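Local atomic coordinates of precorrin-6y methyltransferase/putative decarboxylase (Methanothermobacter thermautotrophicus, PDB entry 1L3I), a protein that probably methylates C-15 of cobalt-precorrin-6B with S-adenosyl-L-methionine and decarboxylates C-12, yielding cobalt-precorrin-7 in anaerobic cobalamin biosynthesis. Residues P31-A37 with R54-Y59; T48-A52 with H78-V84; I98-A104 with K123-R129. The contacts are given in a common frame with arbitrary orientation. Numbering follows the deposited sequence.

Interaction 1 (P31-A37 with R54-Y59); sequences PGKNDVA and RVRRVY
Val55 (chi1 m) supplies the apolar centre: its CG1 lies 3.9 Å from Pro31 CB and its CG2 4.2 Å from Ala37 CB. Ala37 shares one sheet face with Val58; on the face of Val36 and Arg57, Val36 CG1 meets the edge of the Tyr59 ring at CE1, 3.7 Å away. The backbones run parallel, pairing Val36 with Arg57 (CA-CA 4.9 Å) and Ala37 with Val58 (4.7 Å). Ala37 N donates to Arg57 O at 2.9 Å, and Tyr59 N to Ala37 O at 2.9 Å. Just before the strands, Asp35 O accepts Arg56 N (2.9 Å) and, weakly, Arg57 N (3.5 Å). A type I turn, Gly32 to Asp35, closed by Asp35 N to Gly32 O (2.9 Å), leads into the first strand; Gly32 O also receives a CA-H...O contact from Val55 CA at 3.4 Å. At the polar edge Arg56, with chi1 and chi2 t and chi3 p, reaches across so that NH2 donates to Asn34 O at 2.7 Å. Parallel strands 36-40 and 57-62, linked by helix 46-52, form the first beta-alpha-beta unit of a Rossmann-like class I methyltransferase, whose S-adenosyl-L-methionine-binding loop, Gly41 to Gly45, follows the first strand.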
ATOM      1  N   PRO A  31      -9.348  21.422 -13.786  1.00 43.43           N
ATOM      2  CA  PRO A  31      -9.005  22.807 -14.117  1.00 45.81           C
ATOM      3  C   PRO A  31      -9.578  23.298 -15.445  1.00 47.70           C
ATOM      4  O   PRO A  31      -9.427  22.640 -16.473  1.00 46.57           O
ATOM      5  CB  PRO A  31      -7.474  22.786 -14.165  1.00 43.56           C
ATOM      6  CG  PRO A  31      -7.114  21.603 -13.313  1.00 41.97           C
ATOM      7  CD  PRO A  31      -8.138  20.590 -13.720  1.00 39.36           C
ATOM      8  N   GLY A  32     -10.216  24.466 -15.403  1.00 49.84           N
ATOM      9  CA  GLY A  32     -10.787  25.063 -16.595  1.00 53.30           C
ATOM     10  C   GLY A  32     -10.102  26.398 -16.853  1.00 53.22           C
ATOM     11  O   GLY A  32      -9.727  27.092 -15.908  1.00 49.88           O
ATOM     12  N   LYS A  33      -9.983  26.774 -18.121  1.00 53.72           N
ATOM     13  CA  LYS A  33      -9.330  28.023 -18.476  1.00 55.14           C
ATOM     14  C   LYS A  33      -9.952  29.297 -17.926  1.00 52.31           C
ATOM     15  O   LYS A  33      -9.329  30.350 -17.955  1.00 52.15           O
ATOM     16  CB  LYS A  33      -9.179  28.115 -19.987  1.00 62.38           C
ATOM     17  CG  LYS A  33      -8.087  27.196 -20.542  1.00 70.86           C
ATOM     18  CD  LYS A  33      -7.947  27.412 -22.043  1.00 80.83           C
ATOM     19  CE  LYS A  33      -6.718  26.704 -22.621  1.00 83.26           C
ATOM     20  NZ  LYS A  33      -6.384  27.287 -23.960  1.00 83.52           N
ATOM     21  N   ASN A  34     -11.177  29.215 -17.425  1.00 53.32           N
ATOM     22  CA  ASN A  34     -11.851  30.388 -16.863  1.00 54.03           C
ATOM     23  C   ASN A  34     -11.997  30.258 -15.355  1.00 52.14           C
ATOM     24  O   ASN A  34     -12.775  30.986 -14.737  1.00 51.79           O
ATOM     25  CB  ASN A  34     -13.248  30.569 -17.472  1.00 57.71           C
ATOM     26  CG  ASN A  34     -13.206  30.800 -18.969  1.00 62.92           C
ATOM     27  OD1 ASN A  34     -12.180  31.219 -19.527  1.00 64.64           O
ATOM     28  ND2 ASN A  34     -14.321  30.502 -19.640  1.00 64.55           N
ATOM     29  N   ASP A  35     -11.260  29.314 -14.776  1.00 48.88           N
ATOM     30  CA  ASP A  35     -11.319  29.082 -13.343  1.00 42.83           C
ATOM     31  C   ASP A  35     -10.341  29.939 -12.578  1.00 39.97           C
ATOM     32  O   ASP A  35      -9.262  30.274 -13.074  1.00 39.50           O
ATOM     33  CB  ASP A  35     -11.047  27.611 -13.021  1.00 46.18           C
ATOM     34  CG  ASP A  35     -12.241  26.719 -13.288  1.00 49.01           C
ATOM     35  OD1 ASP A  35     -13.376  27.242 -13.285  1.00 52.89           O
ATOM     36  OD2 ASP A  35     -12.052  25.489 -13.484  1.00 50.18           O
ATOM     37  N   VAL A  36     -10.733  30.277 -11.359  1.00 37.84           N
ATOM     38  CA  VAL A  36      -9.916  31.068 -10.452  1.00 39.61           C
ATOM     39  C   VAL A  36      -9.585  30.075  -9.341  1.00 39.28           C
ATOM     40  O   VAL A  36     -10.489  29.513  -8.726  1.00 40.18           O
ATOM     41  CB  VAL A  36     -10.701  32.265  -9.860  1.00 37.65           C
ATOM     42  CG1 VAL A  36      -9.843  33.009  -8.839  1.00 36.99           C
ATOM     43  CG2 VAL A  36     -11.144  33.200 -10.963  1.00 37.60           C
ATOM     44  N   ALA A  37      -8.307  29.822  -9.107  1.00 34.09           N
ATOM     45  CA  ALA A  37      -7.927  28.861  -8.099  1.00 32.70           C
ATOM     46  C   ALA A  37      -7.069  29.458  -7.015  1.00 32.38           C
ATOM     47  O   ALA A  37      -6.428  30.483  -7.217  1.00 33.16           O
ATOM     48  CB  ALA A  37      -7.192  27.705  -8.762  1.00 29.76           C
ATOM     49  N   ARG A  54      -3.224  25.909 -16.411  1.00 44.51           N
ATOM     50  CA  ARG A  54      -4.552  25.411 -16.775  1.00 43.80           C
ATOM     51  C   ARG A  54      -5.730  26.311 -16.451  1.00 46.16           C
ATOM     52  O   ARG A  54      -6.812  26.156 -17.040  1.00 49.47           O
ATOM     53  CB  ARG A  54      -4.791  24.024 -16.170  1.00 43.55           C
ATOM     54  CG  ARG A  54      -3.796  23.001 -16.656  1.00 47.99           C
ATOM     55  CD  ARG A  54      -4.045  21.661 -16.076  1.00 54.01           C
ATOM     56  NE  ARG A  54      -2.892  20.801 -16.302  1.00 64.48           N
ATOM     57  CZ  ARG A  54      -2.804  19.535 -15.917  1.00 69.10           C
ATOM     58  NH1 ARG A  54      -3.805  18.963 -15.264  1.00 73.17           N
ATOM     59  NH2 ARG A  54      -1.728  18.830 -16.240  1.00 71.82           N
ATOM     60  N   VAL A  55      -5.549  27.235 -15.513  1.00 44.77           N
ATOM     61  CA  VAL A  55      -6.635  28.124 -15.127  1.00 41.01           C
ATOM     62  C   VAL A  55      -6.345  29.581 -15.491  1.00 42.52           C
ATOM     63  O   VAL A  55      -5.271  29.909 -16.012  1.00 43.17           O
ATOM     64  CB  VAL A  55      -7.007  27.976 -13.613  1.00 37.40           C
ATOM     65  CG1 VAL A  55      -7.378  26.550 -13.302  1.00 32.15           C
ATOM     66  CG2 VAL A  55      -5.874  28.427 -12.724  1.00 33.25           C
ATOM     67  N   ARG A  56      -7.313  30.451 -15.216  1.00 44.13           N
ATOM     68  CA  ARG A  56      -7.177  31.876 -15.524  1.00 45.45           C
ATOM     69  C   ARG A  56      -6.277  32.607 -14.528  1.00 41.68           C
ATOM     70  O   ARG A  56      -5.326  33.265 -14.930  1.00 43.53           O
ATOM     71  CB  ARG A  56      -8.570  32.525 -15.595  1.00 49.20           C
ATOM     72  CG  ARG A  56      -8.601  34.028 -15.924  1.00 57.26           C
ATOM     73  CD  ARG A  56     -10.015  34.514 -16.245  1.00 62.38           C
ATOM     74  NE  ARG A  56     -11.023  33.838 -15.430  1.00 76.57           N
ATOM     75  CZ  ARG A  56     -12.150  34.382 -14.975  1.00 80.68           C
ATOM     76  NH1 ARG A  56     -12.444  35.646 -15.240  1.00 84.38           N
ATOM     77  NH2 ARG A  56     -12.989  33.652 -14.236  1.00 83.20           N
ATOM     78  N   ARG A  57      -6.560  32.466 -13.238  1.00 39.09           N
ATOM     79  CA  ARG A  57      -5.778  33.124 -12.204  1.00 41.36           C
ATOM     80  C   ARG A  57      -5.587  32.186 -11.009  1.00 41.22           C
ATOM     81  O   ARG A  57      -6.528  31.493 -10.601  1.00 40.90           O
ATOM     82  CB  ARG A  57      -6.482  34.427 -11.770  1.00 43.90           C
ATOM     83  CG  ARG A  57      -5.907  35.146 -10.547  1.00 48.44           C
ATOM     84  CD  ARG A  57      -4.496  35.715 -10.754  1.00 56.26           C
ATOM     85  NE  ARG A  57      -4.446  36.842 -11.694  1.00 62.53           N
ATOM     86  CZ  ARG A  57      -3.328  37.408 -12.161  1.00 62.44           C
ATOM     87  NH1 ARG A  57      -2.130  36.971 -11.782  1.00 62.46           N
ATOM     88  NH2 ARG A  57      -3.400  38.411 -13.019  1.00 62.26           N
ATOM     89  N   VAL A  58      -4.365  32.136 -10.483  1.00 34.62           N
ATOM     90  CA  VAL A  58      -4.057  31.297  -9.339  1.00 32.49           C
ATOM     91  C   VAL A  58      -3.532  32.199  -8.243  1.00 33.09           C
ATOM     92  O   VAL A  58      -2.756  33.110  -8.510  1.00 37.35           O
ATOM     93  CB  VAL A  58      -2.938  30.244  -9.647  1.00 31.71           C
ATOM     94  CG1 VAL A  58      -2.719  29.336  -8.449  1.00 29.48           C
ATOM     95  CG2 VAL A  58      -3.283  29.407 -10.852  1.00 30.27           C
ATOM     96  N   TYR A  59      -4.006  31.986  -7.020  1.00 32.62           N
ATOM     97  CA  TYR A  59      -3.551  32.731  -5.850  1.00 31.61           C
ATOM     98  C   TYR A  59      -2.777  31.734  -4.986  1.00 31.83           C
ATOM     99  O   TYR A  59      -3.367  30.805  -4.434  1.00 32.17           O
ATOM    100  CB  TYR A  59      -4.751  33.270  -5.070  1.00 34.90           C
ATOM    101  CG  TYR A  59      -5.490  34.358  -5.782  1.00 37.44           C
ATOM    102  CD1 TYR A  59      -6.554  34.058  -6.631  1.00 40.25           C
ATOM    103  CD2 TYR A  59      -5.090  35.693  -5.667  1.00 39.05           C
ATOM    104  CE1 TYR A  59      -7.199  35.057  -7.353  1.00 41.16           C
ATOM    105  CE2 TYR A  59      -5.729  36.702  -6.377  1.00 39.25           C
ATOM    106  CZ  TYR A  59      -6.776  36.379  -7.221  1.00 42.82           C
ATOM    107  OH  TYR A  59      -7.394  37.371  -7.937  1.00 45.08           O
TER

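Interaction 2 (T48-A52 with H78-V84); sequences TLELA and HGLGDNV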
ATOM      1  N   THR A  48       0.852  24.700  -7.533  1.00 28.73           N
ATOM      2  CA  THR A  48       0.748  26.012  -8.167  1.00 31.97           C
ATOM      3  C   THR A  48       1.154  26.020  -9.657  1.00 33.57           C
ATOM      4  O   THR A  48       0.454  26.601 -10.501  1.00 27.37           O
ATOM      5  CB  THR A  48       1.556  27.069  -7.392  1.00 29.76           C
ATOM      6  OG1 THR A  48       0.916  27.300  -6.130  1.00 31.91           O
ATOM      7  CG2 THR A  48       1.646  28.377  -8.166  1.00 26.40           C
ATOM      8  N   LEU A  49       2.270  25.365  -9.982  1.00 33.30           N
ATOM      9  CA  LEU A  49       2.737  25.305 -11.363  1.00 31.01           C
ATOM     10  C   LEU A  49       1.738  24.614 -12.284  1.00 32.92           C
ATOM     11  O   LEU A  49       1.466  25.104 -13.382  1.00 34.60           O
ATOM     12  CB  LEU A  49       4.104  24.630 -11.447  1.00 27.66           C
ATOM     13  CG  LEU A  49       5.275  25.613 -11.457  1.00 30.08           C
ATOM     14  CD1 LEU A  49       5.550  26.169 -10.067  1.00 29.16           C
ATOM     15  CD2 LEU A  49       6.490  24.927 -11.984  1.00 31.06           C
ATOM     16  N   GLU A  50       1.170  23.501 -11.825  1.00 33.84           N
ATOM     17  CA  GLU A  50       0.187  22.752 -12.610  1.00 33.97           C
ATOM     18  C   GLU A  50      -1.086  23.558 -12.840  1.00 31.92           C
ATOM     19  O   GLU A  50      -1.638  23.555 -13.942  1.00 32.05           O
ATOM     20  CB  GLU A  50      -0.154  21.423 -11.931  1.00 34.78           C
ATOM     21  CG  GLU A  50       1.054  20.528 -11.666  1.00 36.57           C
ATOM     22  CD  GLU A  50       1.839  20.172 -12.929  1.00 38.71           C
ATOM     23  OE1 GLU A  50       1.287  20.247 -14.042  1.00 38.32           O
ATOM     24  OE2 GLU A  50       3.017  19.794 -12.801  1.00 40.81           O
ATOM     25  N   LEU A  51      -1.549  24.237 -11.792  1.00 34.26           N
ATOM     26  CA  LEU A  51      -2.745  25.076 -11.892  1.00 33.63           C
ATOM     27  C   LEU A  51      -2.466  26.284 -12.783  1.00 37.86           C
ATOM     28  O   LEU A  51      -3.330  26.686 -13.577  1.00 38.25           O
ATOM     29  CB  LEU A  51      -3.178  25.565 -10.515  1.00 27.92           C
ATOM     30  CG  LEU A  51      -3.849  24.552  -9.596  1.00 29.76           C
ATOM     31  CD1 LEU A  51      -4.040  25.194  -8.235  1.00 29.24           C
ATOM     32  CD2 LEU A  51      -5.180  24.104 -10.206  1.00 28.92           C
ATOM     33  N   ALA A  52      -1.261  26.844 -12.664  1.00 37.69           N
ATOM     34  CA  ALA A  52      -0.851  28.006 -13.449  1.00 40.73           C
ATOM     35  C   ALA A  52      -1.090  27.823 -14.952  1.00 43.67           C
ATOM     36  O   ALA A  52      -1.653  28.700 -15.619  1.00 44.49           O
ATOM     37  CB  ALA A  52       0.622  28.326 -13.186  1.00 38.70           C
ATOM     38  N   HIS A  78       9.932  27.628 -15.559  1.00 46.37           N
ATOM     39  CA  HIS A  78       9.087  26.895 -16.495  1.00 48.34           C
ATOM     40  C   HIS A  78       8.300  27.830 -17.422  1.00 49.83           C
ATOM     41  O   HIS A  78       7.402  27.385 -18.144  1.00 53.62           O
ATOM     42  CB  HIS A  78       8.144  25.933 -15.756  1.00 47.03           C
ATOM     43  CG  HIS A  78       8.843  24.762 -15.160  1.00 44.76           C
ATOM     44  ND1 HIS A  78       9.160  23.634 -15.876  1.00 47.31           N
ATOM     45  CD2 HIS A  78       9.345  24.564 -13.907  1.00 48.89           C
ATOM     46  CE1 HIS A  78       9.834  22.790 -15.106  1.00 48.04           C
ATOM     47  NE2 HIS A  78       9.955  23.335 -13.910  1.00 48.86           N
ATOM     48  N   GLY A  79       8.643  29.119 -17.385  1.00 51.21           N
ATOM     49  CA  GLY A  79       7.998  30.125 -18.223  1.00 49.81           C
ATOM     50  C   GLY A  79       6.564  30.411 -17.832  1.00 49.99           C
ATOM     51  O   GLY A  79       5.729  30.757 -18.673  1.00 52.11           O
ATOM     52  N   LEU A  80       6.275  30.258 -16.546  1.00 45.55           N
ATOM     53  CA  LEU A  80       4.942  30.491 -16.036  1.00 41.96           C
ATOM     54  C   LEU A  80       4.983  31.605 -14.991  1.00 41.67           C
ATOM     55  O   LEU A  80       6.038  32.210 -14.751  1.00 42.37           O
ATOM     56  CB  LEU A  80       4.395  29.205 -15.406  1.00 41.04           C
ATOM     57  CG  LEU A  80       4.409  27.917 -16.232  1.00 39.10           C
ATOM     58  CD1 LEU A  80       3.983  26.765 -15.352  1.00 37.47           C
ATOM     59  CD2 LEU A  80       3.515  28.029 -17.453  1.00 38.75           C
ATOM     60  N   GLY A  81       3.830  31.910 -14.406  1.00 43.03           N
ATOM     61  CA  GLY A  81       3.782  32.920 -13.371  1.00 43.42           C
ATOM     62  C   GLY A  81       3.068  34.217 -13.645  1.00 43.79           C
ATOM     63  O   GLY A  81       2.677  34.897 -12.692  1.00 46.29           O
ATOM     64  N   ASP A  82       2.839  34.566 -14.907  1.00 44.34           N
ATOM     65  CA  ASP A  82       2.179  35.845 -15.149  1.00 46.83           C
ATOM     66  C   ASP A  82       0.692  35.904 -14.738  1.00 46.29           C
ATOM     67  O   ASP A  82       0.116  36.990 -14.640  1.00 45.83           O
ATOM     68  CB  ASP A  82       2.454  36.363 -16.575  1.00 48.71           C
ATOM     69  CG  ASP A  82       2.060  35.380 -17.659  1.00 58.14           C
ATOM     70  OD1 ASP A  82       1.657  34.238 -17.355  1.00 61.30           O
ATOM     71  OD2 ASP A  82       2.164  35.765 -18.849  1.00 64.40           O
ATOM     72  N   ASN A  83       0.111  34.746 -14.411  1.00 44.07           N
ATOM     73  CA  ASN A  83      -1.292  34.668 -13.965  1.00 37.43           C
ATOM     74  C   ASN A  83      -1.370  34.168 -12.519  1.00 36.37           C
ATOM     75  O   ASN A  83      -2.436  33.762 -12.041  1.00 32.35           O
ATOM     76  CB  ASN A  83      -2.123  33.743 -14.872  1.00 39.58           C
ATOM     77  CG  ASN A  83      -1.684  32.284 -14.798  1.00 41.90           C
ATOM     78  OD1 ASN A  83      -0.507  31.979 -14.585  1.00 46.51           O
ATOM     79  ND2 ASN A  83      -2.633  31.372 -14.999  1.00 41.64           N
ATOM     80  N   VAL A  84      -0.230  34.202 -11.837  1.00 37.14           N
ATOM     81  CA  VAL A  84      -0.124  33.755 -10.458  1.00 37.52           C
ATOM     82  C   VAL A  84       0.137  34.944  -9.527  1.00 37.37           C
ATOM     83  O   VAL A  84       1.064  35.725  -9.738  1.00 44.03           O
ATOM     84  CB  VAL A  84       1.020  32.701 -10.288  1.00 33.80           C
ATOM     85  CG1 VAL A  84       1.195  32.341  -8.824  1.00 31.21           C
ATOM     86  CG2 VAL A  84       0.721  31.450 -11.100  1.00 31.18           C
TER
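Residues 48-52 form the last turn of helix 46-52, with Ala52 N bonded to Thr48 O at 2.8 Å. Facing them, 78-84 is an irregular connection: Gly79, at positive phi (70°), is the C-prime residue of the Schellman motif that ends helix 65-77, and a type I turn from Gly81 to Val84 brings Val84 N to 3.1 Å from Gly81 O. The phi of Gly81, 112°, would jam a CB against the preceding carbonyl. The closest CA pair, Ala52 and Val84, is 6.5 Å apart, and Ala52 CB packs on Val84 CG2 at 3.8 Å and on Leu80 CD1 at 4.3 Å. This packing joins the helix after the cofactor-binding glycine loop of the Rossmann-like fold to the approach to edge strand 84-88. Leu49 sends CD2 to His78 CD2 (3.5 Å), while His78 NE2 is hydrogen-bonded to Glu6 O. Thr48 CG2 lies 4.0 Å from Val84 CG1, its hydroxyl being bonded to Asp39. At the helix end, Asn83 ND2 donates to Ala52 O at 2.9 Å with an angle of 157°.

Interaction 3 (I98-A104 with K123-R129); sequences IPDIDIA and KLKPGGR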
ATOM      1  N   ILE A  98      -8.712  37.799  -1.490  1.00 42.05           N
ATOM      2  CA  ILE A  98      -8.890  37.335  -2.857  1.00 38.53           C
ATOM      3  C   ILE A  98     -10.366  37.241  -3.269  1.00 37.99           C
ATOM      4  O   ILE A  98     -11.259  37.302  -2.435  1.00 35.33           O
ATOM      5  CB  ILE A  98      -8.172  35.964  -3.074  1.00 36.78           C
ATOM      6  CG1 ILE A  98      -8.909  34.831  -2.371  1.00 37.79           C
ATOM      7  CG2 ILE A  98      -6.766  36.027  -2.526  1.00 33.91           C
ATOM      8  CD1 ILE A  98      -8.372  33.448  -2.714  1.00 37.06           C
ATOM      9  N   PRO A  99     -10.632  37.218  -4.583  1.00 38.66           N
ATOM     10  CA  PRO A  99     -12.022  37.117  -5.037  1.00 41.56           C
ATOM     11  C   PRO A  99     -12.550  35.703  -4.835  1.00 45.14           C
ATOM     12  O   PRO A  99     -11.869  34.857  -4.246  1.00 47.18           O
ATOM     13  CB  PRO A  99     -11.923  37.481  -6.519  1.00 40.14           C
ATOM     14  CG  PRO A  99     -10.541  37.104  -6.891  1.00 39.93           C
ATOM     15  CD  PRO A  99      -9.742  37.565  -5.700  1.00 37.56           C
ATOM     16  N   ASP A 100     -13.757  35.433  -5.320  1.00 46.42           N
ATOM     17  CA  ASP A 100     -14.317  34.093  -5.181  1.00 47.09           C
ATOM     18  C   ASP A 100     -13.538  33.093  -6.028  1.00 44.56           C
ATOM     19  O   ASP A 100     -12.990  33.448  -7.079  1.00 45.39           O
ATOM     20  CB  ASP A 100     -15.811  34.079  -5.534  1.00 50.74           C
ATOM     21  CG  ASP A 100     -16.676  34.741  -4.467  1.00 52.89           C
ATOM     22  OD1 ASP A 100     -16.209  34.972  -3.322  1.00 52.86           O
ATOM     23  OD2 ASP A 100     -17.852  35.030  -4.781  1.00 57.20           O
ATOM     24  N   ILE A 101     -13.531  31.841  -5.586  1.00 41.46           N
ATOM     25  CA  ILE A 101     -12.778  30.789  -6.259  1.00 40.51           C
ATOM     26  C   ILE A 101     -13.595  29.617  -6.779  1.00 38.08           C
ATOM     27  O   ILE A 101     -14.626  29.255  -6.225  1.00 38.32           O
ATOM     28  CB  ILE A 101     -11.709  30.210  -5.300  1.00 44.29           C
ATOM     29  CG1 ILE A 101     -12.409  29.735  -4.015  1.00 42.43           C
ATOM     30  CG2 ILE A 101     -10.631  31.263  -5.003  1.00 39.45           C
ATOM     31  CD1 ILE A 101     -11.519  29.118  -3.008  1.00 45.86           C
ATOM     32  N   ASP A 102     -13.082  28.997  -7.828  1.00 37.77           N
ATOM     33  CA  ASP A 102     -13.710  27.841  -8.440  1.00 37.43           C
ATOM     34  C   ASP A 102     -13.023  26.589  -7.910  1.00 38.39           C
ATOM     35  O   ASP A 102     -13.653  25.537  -7.781  1.00 38.25           O
ATOM     36  CB  ASP A 102     -13.551  27.904  -9.950  1.00 40.44           C
ATOM     37  CG  ASP A 102     -14.258  29.097 -10.555  1.00 47.23           C
ATOM     38  OD1 ASP A 102     -15.510  29.112 -10.520  1.00 49.53           O
ATOM     39  OD2 ASP A 102     -13.575  30.028 -11.042  1.00 45.71           O
ATOM     40  N   ILE A 103     -11.729  26.716  -7.618  1.00 35.83           N
ATOM     41  CA  ILE A 103     -10.925  25.615  -7.122  1.00 31.12           C
ATOM     42  C   ILE A 103     -10.097  26.053  -5.917  1.00 30.25           C
ATOM     43  O   ILE A 103      -9.482  27.119  -5.921  1.00 29.42           O
ATOM     44  CB  ILE A 103      -9.952  25.105  -8.213  1.00 30.79           C
ATOM     45  CG1 ILE A 103     -10.720  24.611  -9.435  1.00 27.57           C
ATOM     46  CG2 ILE A 103      -9.054  24.006  -7.672  1.00 30.85           C
ATOM     47  CD1 ILE A 103      -9.840  24.426 -10.649  1.00 28.33           C
ATOM     48  N   ALA A 104     -10.075  25.218  -4.890  1.00 29.46           N
ATOM     49  CA  ALA A 104      -9.294  25.480  -3.694  1.00 27.00           C
ATOM     50  C   ALA A 104      -8.544  24.203  -3.296  1.00 28.98           C
ATOM     51  O   ALA A 104      -9.156  23.156  -3.035  1.00 25.26           O
ATOM     52  CB  ALA A 104     -10.194  25.927  -2.556  1.00 29.86           C
ATOM     53  N   LYS A 123     -16.279  31.685   0.096  1.00 42.91           N
ATOM     54  CA  LYS A 123     -15.882  32.279  -1.178  1.00 39.60           C
ATOM     55  C   LYS A 123     -15.950  31.328  -2.353  1.00 41.56           C
ATOM     56  O   LYS A 123     -15.462  31.665  -3.439  1.00 42.38           O
ATOM     57  CB  LYS A 123     -14.434  32.757  -1.094  1.00 42.97           C
ATOM     58  CG  LYS A 123     -13.997  33.294   0.251  1.00 42.45           C
ATOM     59  CD  LYS A 123     -12.804  34.217   0.070  1.00 40.75           C
ATOM     60  CE  LYS A 123     -13.170  35.398  -0.819  1.00 36.36           C
ATOM     61  NZ  LYS A 123     -12.411  36.573  -0.355  1.00 36.97           N
ATOM     62  N   LEU A 124     -16.486  30.128  -2.134  1.00 41.39           N
ATOM     63  CA  LEU A 124     -16.540  29.124  -3.202  1.00 41.74           C
ATOM     64  C   LEU A 124     -17.662  29.364  -4.212  1.00 40.11           C
ATOM     65  O   LEU A 124     -18.819  29.462  -3.842  1.00 43.97           O
ATOM     66  CB  LEU A 124     -16.622  27.695  -2.612  1.00 35.63           C
ATOM     67  CG  LEU A 124     -16.333  26.490  -3.537  1.00 34.99           C
ATOM     68  CD1 LEU A 124     -14.893  26.499  -4.006  1.00 28.19           C
ATOM     69  CD2 LEU A 124     -16.652  25.171  -2.836  1.00 30.80           C
ATOM     70  N   LYS A 125     -17.298  29.515  -5.479  1.00 40.71           N
ATOM     71  CA  LYS A 125     -18.281  29.713  -6.520  1.00 43.38           C
ATOM     72  C   LYS A 125     -19.108  28.418  -6.703  1.00 49.82           C
ATOM     73  O   LYS A 125     -18.685  27.325  -6.295  1.00 47.98           O
ATOM     74  CB  LYS A 125     -17.595  30.079  -7.832  1.00 42.25           C
ATOM     75  CG  LYS A 125     -17.203  31.517  -7.945  1.00 41.43           C
ATOM     76  CD  LYS A 125     -16.474  31.741  -9.248  1.00 49.93           C
ATOM     77  CE  LYS A 125     -16.128  33.214  -9.426  1.00 60.34           C
ATOM     78  NZ  LYS A 125     -15.103  33.424 -10.506  1.00 64.20           N
ATOM     79  N   PRO A 126     -20.327  28.531  -7.261  1.00 51.74           N
ATOM     80  CA  PRO A 126     -21.132  27.324  -7.454  1.00 48.15           C
ATOM     81  C   PRO A 126     -20.374  26.333  -8.316  1.00 44.52           C
ATOM     82  O   PRO A 126     -19.712  26.713  -9.280  1.00 41.70           O
ATOM     83  CB  PRO A 126     -22.375  27.856  -8.161  1.00 51.52           C
ATOM     84  CG  PRO A 126     -22.529  29.228  -7.544  1.00 53.39           C
ATOM     85  CD  PRO A 126     -21.105  29.746  -7.591  1.00 51.09           C
ATOM     86  N   GLY A 127     -20.449  25.063  -7.952  1.00 47.08           N
ATOM     87  CA  GLY A 127     -19.751  24.052  -8.724  1.00 45.91           C
ATOM     88  C   GLY A 127     -18.252  24.017  -8.437  1.00 43.86           C
ATOM     89  O   GLY A 127     -17.488  23.390  -9.169  1.00 41.53           O
ATOM     90  N   GLY A 128     -17.832  24.754  -7.409  1.00 44.01           N
ATOM     91  CA  GLY A 128     -16.432  24.797  -7.014  1.00 41.43           C
ATOM     92  C   GLY A 128     -15.975  23.503  -6.349  1.00 41.14           C
ATOM     93  O   GLY A 128     -16.776  22.757  -5.792  1.00 40.01           O
ATOM     94  N   ARG A 129     -14.671  23.251  -6.393  1.00 38.59           N
ATOM     95  CA  ARG A 129     -14.091  22.050  -5.822  1.00 33.44           C
ATOM     96  C   ARG A 129     -13.053  22.384  -4.766  1.00 32.53           C
ATOM     97  O   ARG A 129     -12.263  23.305  -4.937  1.00 31.94           O
ATOM     98  CB  ARG A 129     -13.417  21.232  -6.928  1.00 35.75           C
ATOM     99  CG  ARG A 129     -14.355  20.603  -7.965  1.00 35.09           C
ATOM    100  CD  ARG A 129     -13.996  21.034  -9.382  1.00 34.79           C
ATOM    101  NE  ARG A 129     -14.653  22.284  -9.737  1.00 35.42           N
ATOM    102  CZ  ARG A 129     -14.218  23.157 -10.646  1.00 40.60           C
ATOM    103  NH1 ARG A 129     -13.094  22.946 -11.325  1.00 37.43           N
ATOM    104  NH2 ARG A 129     -14.918  24.250 -10.884  1.00 42.68           N
TER
HETATM  105  O   HOH W   1     -16.927  26.816  -9.516  1.00 43.17           O
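Neighbouring parallel strands of the Rossmann-like sheet, 101-106 and 128-134, meet here, with the short strand 124-125 pairing ahead of them. The backbone ladder is well satisfied: Ile101 N donates to Lys123 O (2.9 Å) and Lys125 N to Ile101 O (2.8 Å); beyond the corners at Asp102 and Pro126-Gly127, Arg129 N donates to Asp102 O (2.9 Å) and Ala104 N to Arg129 O (2.9 Å). A type II turn, Lys125 to Gly128, carries the second segment round its corner; a CB on Gly128 would clash with Leu124 CD1. Lys123 NZ makes a very short hydrogen bond of 2.5 Å to Ile98 O and is also hydrogen-bonded to Leu95 O. Asp102 OD2 accepts Val36 N from the adjacent strand and forms a long salt bridge with Lys125 NZ (3.8 Å). The Arg129 guanidinium, with Ile103 CG1 over one face, is held by Gly127 O, 3.1 Å from NE and 3.2 Å from NH2, while NH1 donates to Ala29 O. Water 1 donates to both Asp102 OD1 (2.9 Å) and Pro126 O (2.8 Å).

In the fold
From the N terminus, interaction 1 closes the first loop, bringing strand 57-62 beside strand 36-40 around helix 46-52. Interaction 2 opens within that loop, at 48-52, and closes beyond it at 78-84, so the two contacts cross along the chain; they also touch, Val58 N lying 3.0 Å from Asn83 O, a probable hydrogen bond where strands 57-62 and 84-88 begin to pair. Interaction 3 follows in series, closing round helix 113-122. It adjoins interaction 1 across strands 36-40 and 101-106, with Val36 O 2.8 Å from Asp102 N. Interactions 2 and 3 do not touch; interaction 1, which touches both, lies between them, so that the sheet runs in order through strands 84-88, 57-62, 36-40, 101-106 and 128-134.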